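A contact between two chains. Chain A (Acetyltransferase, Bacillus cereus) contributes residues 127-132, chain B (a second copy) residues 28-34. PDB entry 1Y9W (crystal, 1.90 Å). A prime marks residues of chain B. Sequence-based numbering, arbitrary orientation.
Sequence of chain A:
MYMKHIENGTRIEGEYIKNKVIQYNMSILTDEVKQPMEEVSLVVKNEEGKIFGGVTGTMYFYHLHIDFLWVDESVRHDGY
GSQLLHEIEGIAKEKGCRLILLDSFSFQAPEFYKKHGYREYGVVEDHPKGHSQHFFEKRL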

# COMPACT_ATOMS: atom_id res chain seq x y z
N HIS A 127 0.61 -9.20 -13.35
CA HIS A 127 1.43 -8.92 -12.18
C HIS A 127 0.78 -9.55 -10.96
O HIS A 127 -0.37 -9.24 -10.65
N PRO A 128 1.46 -10.50 -10.31
CA PRO A 128 2.79 -10.95 -10.75
C PRO A 128 2.59 -11.65 -12.09
O PRO A 128 1.45 -11.87 -12.50
N LYS A 129 3.68 -11.98 -12.78
CA LYS A 129 3.57 -12.62 -14.09
C LYS A 129 2.61 -13.80 -14.04
O LYS A 129 2.77 -14.71 -13.23
N GLY A 130 1.61 -13.76 -14.92
CA GLY A 130 0.63 -14.83 -14.99
C GLY A 130 -0.63 -14.56 -14.18
O GLY A 130 -1.53 -15.40 -14.11
N HIS A 131 -0.69 -13.38 -13.56
CA HIS A 131 -1.83 -13.00 -12.74
C HIS A 131 -2.09 -11.50 -12.91
O HIS A 131 -1.46 -10.84 -13.74
N SER A 132 -3.03 -10.96 -12.14
CA SER A 132 -3.32 -9.53 -12.21
C SER A 132 -3.75 -9.00 -10.84
O SER A 132 -4.10 -9.76 -9.94
N ILE B 28 -0.32 -20.71 -4.00
CA ILE B 28 -0.87 -20.60 -5.36
C ILE B 28 0.22 -20.24 -6.36
O ILE B 28 0.32 -20.82 -7.44
N LEU B 29 1.04 -19.27 -5.99
CA LEU B 29 2.10 -18.81 -6.86
C LEU B 29 3.21 -19.83 -6.91
O LEU B 29 3.48 -20.52 -5.93
N THR B 30 3.85 -19.93 -8.07
CA THR B 30 4.96 -20.85 -8.25
C THR B 30 6.29 -20.10 -8.28
O THR B 30 6.31 -18.87 -8.32
N ASP B 31 7.39 -20.82 -8.26
CA ASP B 31 8.71 -20.20 -8.19
C ASP B 31 9.11 -19.09 -9.16
O ASP B 31 9.91 -18.22 -8.80
N GLU B 32 8.58 -19.12 -10.38
CA GLU B 32 8.97 -18.11 -11.37
C GLU B 32 8.69 -16.67 -10.97
O GLU B 32 9.31 -15.75 -11.50
N VAL B 33 7.76 -16.46 -10.03
CA VAL B 33 7.44 -15.11 -9.60
C VAL B 33 7.92 -14.83 -8.18
O VAL B 33 7.72 -13.74 -7.65
N LYS B 34 8.59 -15.80 -7.58
CA LYS B 34 9.05 -15.63 -6.21
C LYS B 34 10.44 -15.01 -6.04
O LYS B 34 11.40 -15.69 -5.67

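No direct hydrogen bond joins the two stretches; the polar link between them is a single water held by three ligands. Water 1 donates to Lys129 O (2.7 Å) and to Glu32′ OE2 (2.7 Å) and accepts from Lys129 NZ, 2.9 Å away, so that one lysine supplies both a backbone and a side-chain ligand. Lys129 reaches this position with chi1 and chi2 t but chi3 and chi4 p, a bend that carries the ammonium group back toward the water. Its NZ also lies 3.9 Å from Glu32′ CG. The CA-to-CB bond of Glu32′ (chi1 p, chi2 m) points toward the chain A stretch, and its other carboxylate oxygen, OE1, accepts a 2.6 Å hydrogen bond from Thr30′ OG1, which leaves OE2 to the water.

Beside this polar site the contact is apolar. The CA-to-CB bonds of Pro128, Lys129, His131 and Val33′ also point toward the opposing stretch. Pro128, preceded by a cis peptide bond, begins a type II turn closed by His131 N to Pro128 O at 2.8 Å. Its ring meets two chain B side chains: Pro128 CG lies 3.9 Å from Leu29′ CD2, and Pro128 CB lies 4.0 Å from Val33′ CB. Val33′, with chi1 at -51°, also places CG1 3.5 Å from Lys129 O.

Leu29′ leaves its CA sideways, yet its m,t rotamer brings the end of the side chain nearer to chain A. There CD2 sits over one face of the His131 imidazole, 3.7 Å from the ring centroid and 23° off the ring normal, a CH-pi contact whose closest pair is Leu29′ CD2 and His131 CE1 at 3.4 Å. The same methyl thus packs against both the proline and the histidine. His131, chi1 m, is tethered within the turn by a weak hydrogen bond from ND1 to Lys129 O (3.3 Å). Gly130, at phi 95°, makes no contact with the chain B stretch; a CB there would jam against the preceding carbonyl.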

# COMPACT_ATOMS: atom_id res chain seq x y z
CB HIS A 127 1.57 -7.43 -11.92
CG HIS A 127 2.20 -7.12 -10.60
ND1 HIS A 127 1.57 -6.37 -9.62
CD2 HIS A 127 3.39 -7.50 -10.07
CE1 HIS A 127 2.34 -6.31 -8.55
NE2 HIS A 127 3.45 -6.99 -8.79
CB PRO A 128 3.22 -11.91 -9.63
CG PRO A 128 1.90 -12.45 -9.12
CD PRO A 128 1.02 -11.22 -9.11
CB LYS A 129 4.94 -13.08 -14.57
CG LYS A 129 4.93 -13.58 -16.02
CD LYS A 129 6.32 -13.88 -16.57
CE LYS A 129 6.92 -15.15 -15.96
NZ LYS A 129 6.14 -16.37 -16.34
CB HIS A 131 -1.53 -13.31 -11.27
CG HIS A 131 -1.06 -14.72 -11.03
ND1 HIS A 131 0.25 -15.11 -11.18
CD2 HIS A 131 -1.74 -15.84 -10.67
CE1 HIS A 131 0.37 -16.40 -10.92
NE2 HIS A 131 -0.83 -16.86 -10.61
CB SER A 132 -4.39 -9.24 -13.27
OG SER A 132 -5.57 -10.00 -13.05
CB ILE B 28 -1.96 -19.49 -5.43
CG1 ILE B 28 -3.11 -19.83 -4.48
CG2 ILE B 28 -2.49 -19.35 -6.86
CD1 ILE B 28 -3.79 -21.14 -4.80
CB LEU B 29 2.65 -17.47 -6.36
CG LEU B 29 1.63 -16.34 -6.25
CD1 LEU B 29 2.29 -15.13 -5.59
CD2 LEU B 29 1.08 -15.98 -7.64
CB THR B 30 4.74 -21.72 -9.53
OG1 THR B 30 4.19 -20.92 -10.58
CG2 THR B 30 3.80 -22.87 -9.21
CB ASP B 31 9.80 -21.29 -8.23
CG ASP B 31 9.84 -22.13 -6.96
OD1 ASP B 31 9.23 -21.72 -5.93
OD2 ASP B 31 10.49 -23.20 -6.98
CB GLU B 32 8.32 -18.40 -12.75
CG GLU B 32 6.85 -17.99 -12.91
CD GLU B 32 5.87 -18.99 -12.30
OE1 GLU B 32 6.32 -20.01 -11.73
OE2 GLU B 32 4.65 -18.74 -12.39
CB VAL B 33 5.92 -14.85 -9.64
CG1 VAL B 33 5.37 -15.26 -11.00
CG2 VAL B 33 5.23 -15.62 -8.53
CB LYS B 34 8.94 -16.96 -5.47
CG LYS B 34 7.49 -17.42 -5.38
CD LYS B 34 7.30 -18.64 -4.50
CE LYS B 34 5.82 -19.02 -4.45
NZ LYS B 34 5.58 -20.27 -3.70
O HOH W 1 4.19 -16.80 -14.23